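Local coordinates for putative polysaccharide biosynthesis protein with aminopeptidase-like domain (PDB 3K9T) that binds one zinc ion per subunit and probably serves in making modified polysaccharides, with no peptidase activity expected despite its aminopeptidase-like fold, at residues A[249-263]-A[310-322]. Residues are numbered along the deposited sequence; the frame is centred on the assembly and turned at random.
Sequences LVATCVGDAGIKNYK and SVGSLMRSCYGFD. Unlike the reference sequence in segment 310-322: Ser310 (reference Pro).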
ATOM      1  N   LEU A 249      -3.065 -27.300  -0.422  1.00 21.98           N
ATOM      2  CA  LEU A 249      -3.178 -26.968   0.985  1.00 22.33           C
ATOM      3  C   LEU A 249      -2.638 -28.116   1.831  1.00 23.24           C
ATOM      4  O   LEU A 249      -2.941 -29.257   1.544  1.00 23.86           O
ATOM      5  CB  LEU A 249      -4.656 -26.714   1.361  1.00 24.60           C
ATOM      6  CG  LEU A 249      -5.345 -25.413   0.949  1.00 21.46           C
ATOM      7  CD1 LEU A 249      -6.825 -25.491   1.252  1.00 16.88           C
ATOM      8  CD2 LEU A 249      -4.701 -24.223   1.639  1.00 13.89           C
ATOM      9  N   VAL A 250      -1.844 -27.816   2.859  1.00 24.25           N
ATOM     10  CA  VAL A 250      -1.409 -28.810   3.819  1.00 24.02           C
ATOM     11  C   VAL A 250      -2.359 -28.686   5.052  1.00 26.68           C
ATOM     12  O   VAL A 250      -2.495 -27.621   5.669  1.00 25.25           O
ATOM     13  CB  VAL A 250       0.047 -28.594   4.252  1.00 25.56           C
ATOM     14  CG1 VAL A 250       0.401 -29.548   5.382  1.00 26.60           C
ATOM     15  CG2 VAL A 250       1.047 -28.711   3.064  1.00 17.85           C
ATOM     16  N   ALA A 251      -3.019 -29.784   5.405  1.00 24.62           N
ATOM     17  CA  ALA A 251      -3.973 -29.779   6.491  1.00 21.98           C
ATOM     18  C   ALA A 251      -3.330 -30.364   7.743  1.00 25.20           C
ATOM     19  O   ALA A 251      -2.880 -31.507   7.763  1.00 23.27           O
ATOM     20  CB  ALA A 251      -5.221 -30.572   6.126  1.00 19.46           C
ATOM     21  N   THR A 252      -3.309 -29.567   8.801  1.00 26.86           N
ATOM     22  CA  THR A 252      -2.851 -30.024  10.087  1.00 28.17           C
ATOM     23  C   THR A 252      -3.501 -29.148  11.139  1.00 27.65           C
ATOM     24  O   THR A 252      -3.993 -28.068  10.814  1.00 25.35           O
ATOM     25  CB  THR A 252      -1.325 -29.948  10.187  1.00 28.48           C
ATOM     26  OG1 THR A 252      -0.950 -30.340  11.491  1.00 24.91           O
ATOM     27  CG2 THR A 252      -0.794 -28.545   9.907  1.00 24.88           C
ATOM     28  N   CYS A 253      -3.535 -29.632  12.376  1.00 26.09           N
ATOM     29  CA  CYS A 253      -4.040 -28.851  13.510  1.00 28.38           C
ATOM     30  C   CYS A 253      -5.397 -28.222  13.260  1.00 27.73           C
ATOM     31  O   CYS A 253      -5.590 -27.043  13.549  1.00 25.42           O
ATOM     32  CB  CYS A 253      -3.031 -27.749  13.865  1.00 30.24           C
ATOM     33  SG  CYS A 253      -1.418 -28.397  14.393  1.00 25.80           S
ATOM     34  N   VAL A 254      -6.324 -29.020  12.737  1.00 25.76           N
ATOM     35  CA  VAL A 254      -7.592 -28.504  12.284  1.00 26.86           C
ATOM     36  C   VAL A 254      -8.753 -28.848  13.223  1.00 27.20           C
ATOM     37  O   VAL A 254      -9.922 -28.647  12.847  1.00 25.99           O
ATOM     38  CB  VAL A 254      -7.932 -29.015  10.847  1.00 26.43           C
ATOM     39  CG1 VAL A 254      -7.042 -28.344   9.811  1.00 23.44           C
ATOM     40  CG2 VAL A 254      -7.856 -30.534  10.786  1.00 24.21           C
ATOM     41  N   GLY A 255      -8.448 -29.288  14.448  1.00 24.31           N
ATOM     42  CA  GLY A 255      -9.469 -29.877  15.318  1.00 22.76           C
ATOM     43  C   GLY A 255      -9.829 -29.242  16.652  1.00 25.53           C
ATOM     44  O   GLY A 255     -10.824 -29.654  17.280  1.00 27.21           O
ATOM     45  N   ASP A 256      -9.045 -28.271  17.115  1.00 23.66           N
ATOM     46  CA  ASP A 256      -9.308 -27.633  18.397  1.00 22.40           C
ATOM     47  C   ASP A 256     -10.368 -26.546  18.380  1.00 24.24           C
ATOM     48  O   ASP A 256     -10.886 -26.195  17.309  1.00 19.68           O
ATOM     49  CB  ASP A 256      -8.020 -27.071  18.972  1.00 23.65           C
ATOM     50  CG  ASP A 256      -7.476 -25.904  18.184  1.00 27.48           C
ATOM     51  OD1 ASP A 256      -6.835 -26.129  17.109  1.00 25.74           O
ATOM     52  OD2 ASP A 256      -7.640 -24.776  18.687  1.00 25.88           O
ATOM     53  N   ALA A 257     -10.675 -26.005  19.580  1.00 23.96           N
ATOM     54  CA  ALA A 257     -11.740 -25.004  19.732  1.00 23.32           C
ATOM     55  C   ALA A 257     -11.367 -23.599  19.272  1.00 24.84           C
ATOM     56  O   ALA A 257     -12.219 -22.710  19.247  1.00 28.00           O
ATOM     57  CB  ALA A 257     -12.260 -24.972  21.190  1.00 19.21           C
ATOM     58  N   GLY A 258     -10.118 -23.371  18.898  1.00 26.14           N
ATOM     59  CA  GLY A 258      -9.675 -22.025  18.514  1.00 23.64           C
ATOM     60  C   GLY A 258     -10.093 -21.507  17.155  1.00 24.67           C
ATOM     61  O   GLY A 258     -10.761 -22.190  16.393  1.00 26.94           O
ATOM     62  N   ILE A 259      -9.657 -20.294  16.830  1.00 26.75           N
ATOM     63  CA  ILE A 259     -10.012 -19.679  15.564  1.00 27.79           C
ATOM     64  C   ILE A 259      -9.182 -20.316  14.407  1.00 28.32           C
ATOM     65  O   ILE A 259      -8.162 -20.962  14.652  1.00 25.20           O
ATOM     66  CB  ILE A 259      -9.840 -18.114  15.599  1.00 26.82           C
ATOM     67  CG1 ILE A 259      -8.386 -17.710  15.799  1.00 29.21           C
ATOM     68  CG2 ILE A 259     -10.740 -17.444  16.695  1.00 22.30           C
ATOM     69  CD1 ILE A 259      -8.035 -16.288  15.220  1.00 22.69           C
ATOM     70  N   LYS A 260      -9.641 -20.129  13.166  1.00 27.56           N
ATOM     71  CA  LYS A 260      -8.913 -20.590  11.970  1.00 26.24           C
ATOM     72  C   LYS A 260      -7.706 -19.706  11.683  1.00 25.24           C
ATOM     73  O   LYS A 260      -7.709 -18.502  11.945  1.00 29.00           O
ATOM     74  CB  LYS A 260      -9.836 -20.627  10.740  1.00 28.95           C
ATOM     75  CG  LYS A 260     -10.986 -21.694  10.820  1.00 30.59           C
ATOM     76  CD  LYS A 260     -11.935 -21.610   9.639  1.00 27.21           C
ATOM     77  CE  LYS A 260     -12.877 -20.432   9.755  1.00 21.54           C
ATOM     78  NZ  LYS A 260     -13.791 -20.580  10.899  1.00 19.81           N
ATOM     79  N   ASN A 261      -6.655 -20.343  11.193  1.00 23.92           N
ATOM     80  CA  ASN A 261      -5.431 -19.702  10.799  1.00 22.24           C
ATOM     81  C   ASN A 261      -5.030 -20.151   9.403  1.00 22.89           C
ATOM     82  O   ASN A 261      -4.938 -21.336   9.136  1.00 24.71           O
ATOM     83  CB  ASN A 261      -4.309 -20.103  11.751  1.00 23.71           C
ATOM     84  CG  ASN A 261      -4.341 -19.347  13.065  1.00 25.13           C
ATOM     85  OD1 ASN A 261      -3.792 -18.270  13.154  1.00 33.59           O
ATOM     86  ND2 ASN A 261      -4.957 -19.927  14.095  1.00 34.54           N
ATOM     87  N   TYR A 262      -4.757 -19.198   8.520  1.00 25.19           N
ATOM     88  CA  TYR A 262      -4.255 -19.504   7.178  1.00 24.15           C
ATOM     89  C   TYR A 262      -2.836 -19.033   6.963  1.00 22.55           C
ATOM     90  O   TYR A 262      -2.544 -17.848   7.084  1.00 23.35           O
ATOM     91  CB  TYR A 262      -5.117 -18.863   6.096  1.00 24.51           C
ATOM     92  CG  TYR A 262      -4.596 -19.174   4.710  1.00 19.62           C
ATOM     93  CD1 TYR A 262      -4.528 -20.487   4.246  1.00 23.86           C
ATOM     94  CD2 TYR A 262      -4.184 -18.168   3.862  1.00 17.58           C
ATOM     95  CE1 TYR A 262      -4.063 -20.793   2.957  1.00 19.98           C
ATOM     96  CE2 TYR A 262      -3.711 -18.460   2.561  1.00 25.59           C
ATOM     97  CZ  TYR A 262      -3.655 -19.768   2.117  1.00 20.22           C
ATOM     98  OH  TYR A 262      -3.179 -20.032   0.842  1.00 28.65           O
ATOM     99  N   LYS A 263      -1.956 -19.967   6.630  1.00 23.65           N
ATOM    100  CA  LYS A 263      -0.592 -19.637   6.217  1.00 22.24           C
ATOM    101  C   LYS A 263      -0.590 -19.559   4.696  1.00 23.34           C
ATOM    102  O   LYS A 263      -0.967 -20.501   3.998  1.00 22.83           O
ATOM    103  CB  LYS A 263       0.412 -20.680   6.712  1.00 20.36           C
ATOM    104  CG  LYS A 263       1.848 -20.500   6.237  1.00 22.56           C
ATOM    105  CD  LYS A 263       2.748 -21.563   6.885  1.00 20.57           C
ATOM    106  CE  LYS A 263       4.194 -21.515   6.385  1.00 22.25           C
ATOM    107  NZ  LYS A 263       5.072 -22.443   7.163  1.00 22.18           N
ATOM    108  N   SER A 310       2.122 -23.546  -5.464  1.00 23.49           N
ATOM    109  CA  SER A 310       1.373 -22.670  -4.588  1.00 27.97           C
ATOM    110  C   SER A 310       0.633 -23.493  -3.568  1.00 23.46           C
ATOM    111  O   SER A 310      -0.494 -23.908  -3.799  1.00 26.12           O
ATOM    112  CB  SER A 310       0.372 -21.799  -5.369  1.00 28.68           C
ATOM    113  OG  SER A 310       1.005 -21.340  -6.521  1.00 39.04           O
ATOM    114  N   VAL A 311       1.269 -23.714  -2.442  1.00 21.60           N
ATOM    115  CA  VAL A 311       0.670 -24.496  -1.376  1.00 22.93           C
ATOM    116  C   VAL A 311       0.641 -23.666  -0.071  1.00 22.13           C
ATOM    117  O   VAL A 311       1.673 -23.181   0.416  1.00 17.69           O
ATOM    118  CB  VAL A 311       1.439 -25.839  -1.185  1.00 22.39           C
ATOM    119  CG1 VAL A 311       0.878 -26.632   0.007  1.00 18.78           C
ATOM    120  CG2 VAL A 311       1.403 -26.613  -2.452  1.00 13.21           C
ATOM    121  N   GLY A 312      -0.558 -23.482   0.461  1.00 23.53           N
ATOM    122  CA  GLY A 312      -0.715 -22.886   1.793  1.00 25.12           C
ATOM    123  C   GLY A 312      -1.133 -23.933   2.811  1.00 23.98           C
ATOM    124  O   GLY A 312      -1.022 -25.116   2.554  1.00 23.43           O
ATOM    125  N   SER A 313      -1.621 -23.478   3.970  1.00 26.26           N
ATOM    126  CA  SER A 313      -1.961 -24.354   5.078  1.00 23.64           C
ATOM    127  C   SER A 313      -3.086 -23.720   5.854  1.00 24.92           C
ATOM    128  O   SER A 313      -2.958 -22.607   6.362  1.00 25.06           O
ATOM    129  CB  SER A 313      -0.738 -24.598   5.950  1.00 25.41           C
ATOM    130  OG  SER A 313      -0.965 -25.588   6.948  1.00 17.33           O
ATOM    131  N   LEU A 314      -4.220 -24.410   5.887  1.00 25.55           N
ATOM    132  CA  LEU A 314      -5.414 -23.919   6.564  1.00 25.23           C
ATOM    133  C   LEU A 314      -5.608 -24.779   7.815  1.00 25.89           C
ATOM    134  O   LEU A 314      -5.849 -25.999   7.735  1.00 26.42           O
ATOM    135  CB  LEU A 314      -6.623 -23.936   5.625  1.00 22.39           C
ATOM    136  CG  LEU A 314      -7.942 -23.530   6.278  1.00 21.52           C
ATOM    137  CD1 LEU A 314      -7.856 -22.135   6.889  1.00 18.22           C
ATOM    138  CD2 LEU A 314      -9.062 -23.611   5.278  1.00 24.60           C
HETATM  139  N   MSE A 315      -5.487 -24.112   8.959  1.00 24.72           N
HETATM  140  CA  MSE A 315      -5.399 -24.741  10.248  1.00 25.08           C
HETATM  141  C   MSE A 315      -6.398 -24.126  11.189  1.00 23.80           C
HETATM  142  O   MSE A 315      -7.108 -23.216  10.812  1.00 23.91           O
HETATM  143  CB  MSE A 315      -4.005 -24.455  10.809  1.00 27.16           C
HETATM  144  CG  MSE A 315      -2.883 -25.080  10.002  1.00 30.52           C
HETATM  145 SE   MSE A 315      -1.121 -24.671  10.625  0.75 18.34          SE
HETATM  146  CE  MSE A 315      -1.193 -22.915   9.875  1.00 29.90           C
ATOM    147  N   ARG A 316      -6.467 -24.654  12.404  1.00 23.63           N
ATOM    148  CA  ARG A 316      -7.115 -23.941  13.501  1.00 24.96           C
ATOM    149  C   ARG A 316      -5.949 -23.402  14.336  1.00 24.48           C
ATOM    150  O   ARG A 316      -5.206 -22.582  13.822  1.00 24.24           O
ATOM    151  CB  ARG A 316      -8.120 -24.804  14.288  1.00 24.95           C
ATOM    152  CG  ARG A 316      -9.299 -25.281  13.457  1.00 27.44           C
ATOM    153  CD  ARG A 316     -10.508 -25.709  14.289  1.00 21.05           C
ATOM    154  NE  ARG A 316     -11.291 -24.528  14.575  1.00 24.70           N
ATOM    155  CZ  ARG A 316     -12.167 -23.971  13.754  1.00 27.59           C
ATOM    156  NH1 ARG A 316     -12.467 -24.523  12.583  1.00 29.07           N
ATOM    157  NH2 ARG A 316     -12.755 -22.836  14.118  1.00 33.99           N
ATOM    158  N   SER A 317      -5.758 -23.854  15.577  1.00 25.23           N
ATOM    159  CA  SER A 317      -4.634 -23.387  16.371  1.00 27.20           C
ATOM    160  C   SER A 317      -3.405 -24.058  15.791  1.00 31.74           C
ATOM    161  O   SER A 317      -3.191 -25.264  15.873  1.00 32.67           O
ATOM    162  CB  SER A 317      -4.784 -23.660  17.877  1.00 26.20           C
ATOM    163  OG  SER A 317      -5.991 -23.065  18.374  1.00 18.95           O
ATOM    164  N   CYS A 318      -2.607 -23.229  15.160  1.00 35.20           N
ATOM    165  CA  CYS A 318      -1.398 -23.649  14.530  1.00 36.51           C
ATOM    166  C   CYS A 318      -0.396 -24.340  15.497  1.00 33.75           C
ATOM    167  O   CYS A 318      -0.364 -24.043  16.682  1.00 30.03           O
ATOM    168  CB  CYS A 318      -0.800 -22.393  13.868  1.00 37.59           C
ATOM    169  SG  CYS A 318       0.759 -22.722  13.108  1.00 59.12           S
ATOM    170  N   TYR A 319       0.386 -25.294  14.971  1.00 35.65           N
ATOM    171  CA  TYR A 319       1.480 -25.956  15.711  1.00 35.63           C
ATOM    172  C   TYR A 319       2.306 -24.899  16.478  1.00 35.38           C
ATOM    173  O   TYR A 319       2.625 -23.840  15.948  1.00 32.32           O
ATOM    174  CB  TYR A 319       2.372 -26.828  14.790  1.00 35.28           C
ATOM    175  CG  TYR A 319       2.605 -26.253  13.420  1.00 37.65           C
ATOM    176  CD1 TYR A 319       3.445 -25.163  13.228  1.00 34.71           C
ATOM    177  CD2 TYR A 319       1.971 -26.788  12.303  1.00 39.38           C
ATOM    178  CE1 TYR A 319       3.637 -24.616  11.950  1.00 37.51           C
ATOM    179  CE2 TYR A 319       2.181 -26.258  11.018  1.00 28.60           C
ATOM    180  CZ  TYR A 319       2.995 -25.180  10.850  1.00 36.17           C
ATOM    181  OH  TYR A 319       3.171 -24.647   9.578  1.00 42.84           O
ATOM    182  N   GLY A 320       2.638 -25.206  17.731  1.00 33.25           N
ATOM    183  CA  GLY A 320       3.189 -24.225  18.646  1.00 31.01           C
ATOM    184  C   GLY A 320       2.182 -23.950  19.748  1.00 31.64           C
ATOM    185  O   GLY A 320       2.525 -23.401  20.774  1.00 31.45           O
ATOM    186  N   PHE A 321       0.924 -24.332  19.534  1.00 32.99           N
ATOM    187  CA  PHE A 321      -0.113 -24.202  20.552  1.00 31.47           C
ATOM    188  C   PHE A 321       0.260 -24.861  21.894  1.00 31.42           C
ATOM    189  O   PHE A 321       1.075 -25.799  21.980  1.00 28.76           O
ATOM    190  CB  PHE A 321      -1.438 -24.764  20.017  1.00 34.34           C
ATOM    191  CG  PHE A 321      -1.436 -26.267  19.758  1.00 36.70           C
ATOM    192  CD1 PHE A 321      -1.734 -27.167  20.782  1.00 28.80           C
ATOM    193  CD2 PHE A 321      -1.199 -26.766  18.487  1.00 37.16           C
ATOM    194  CE1 PHE A 321      -1.738 -28.518  20.547  1.00 25.05           C
ATOM    195  CE2 PHE A 321      -1.211 -28.120  18.247  1.00 31.47           C
ATOM    196  CZ  PHE A 321      -1.489 -28.998  19.279  1.00 32.07           C
ATOM    197  N   ASP A 322      -0.330 -24.345  22.960  1.00 32.89           N
ATOM    198  CA  ASP A 322      -0.033 -24.843  24.294  1.00 32.48           C
ATOM    199  C   ASP A 322      -0.449 -26.292  24.434  1.00 31.54           C
ATOM    200  O   ASP A 322      -1.617 -26.625  24.289  1.00 31.16           O
ATOM    201  CB  ASP A 322      -0.742 -24.036  25.354  1.00 33.21           C
ATOM    202  CG  ASP A 322      -0.324 -24.432  26.763  1.00 38.34           C
ATOM    203  OD1 ASP A 322       0.873 -24.730  26.981  1.00 39.13           O
ATOM    204  OD2 ASP A 322      -1.203 -24.425  27.644  1.00 42.24           O
TER
HETATM  205  O   HOH W   1      -6.402 -20.783  16.809  1.00 25.05           O
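Leu249 and Tyr262 come in on Leu314 from the two strands that flank it, on the face of the sheet covered by helices 271-282 and 336-355. CD1 of the Tyr262 ring sits 4.3 Å from Leu314 CB, its edge turned to the Leu314 backbone, while Leu249 reaches the same CB with CD2. On the other face, CG2 of Val250 meets CG1 of Val311 at 3.7 Å. Further along, the selenium of Met315 lies beside Thr252 CG2, and that methyl also touches the edge of the Tyr319 ring. Cys253 SG stands 3.9 Å from CE2 at the edge of the Phe321 ring; this end of the contact adjoins the metal site, with Cys253 close to the zinc ligand Asp196.

Strand 311-315 runs down the middle of this part of the mixed sheet in the aminopeptidase-like domain, parallel to 245-250 and antiparallel to 260-263. Asn261 and Met315 form a hydrogen-bonded pair, and Lys263 with Ser313 forms the next. On the parallel side Val250 N gives a bond to Gly312 O, and Ser313 OG, swung anti to its own N (chi1 -172°), donates to Val250 O.

Past the strand end, Asn261 ND2 holds Arg316 O at 2.7 Å, approaching from above the carbonyl plane. The Arg316 side chain bends at chi3 (86°), and both NE and NH2 grip Gly258 O, at 3.0 and 3.1 Å. Lys260 CG covers one face of the guanidinium; Ser342 is a further polar partner of Arg316, and Asp341 forms salt bridges with both Lys260 NZ and Arg316 NH1. At the polar end of the contact Asp256 takes Ser317 N on the syn side of OD1 (2.9 Å) and, in an Asx turn, Gly258 N on OD2. A water donates to both Ile259 O and Ser317 OG.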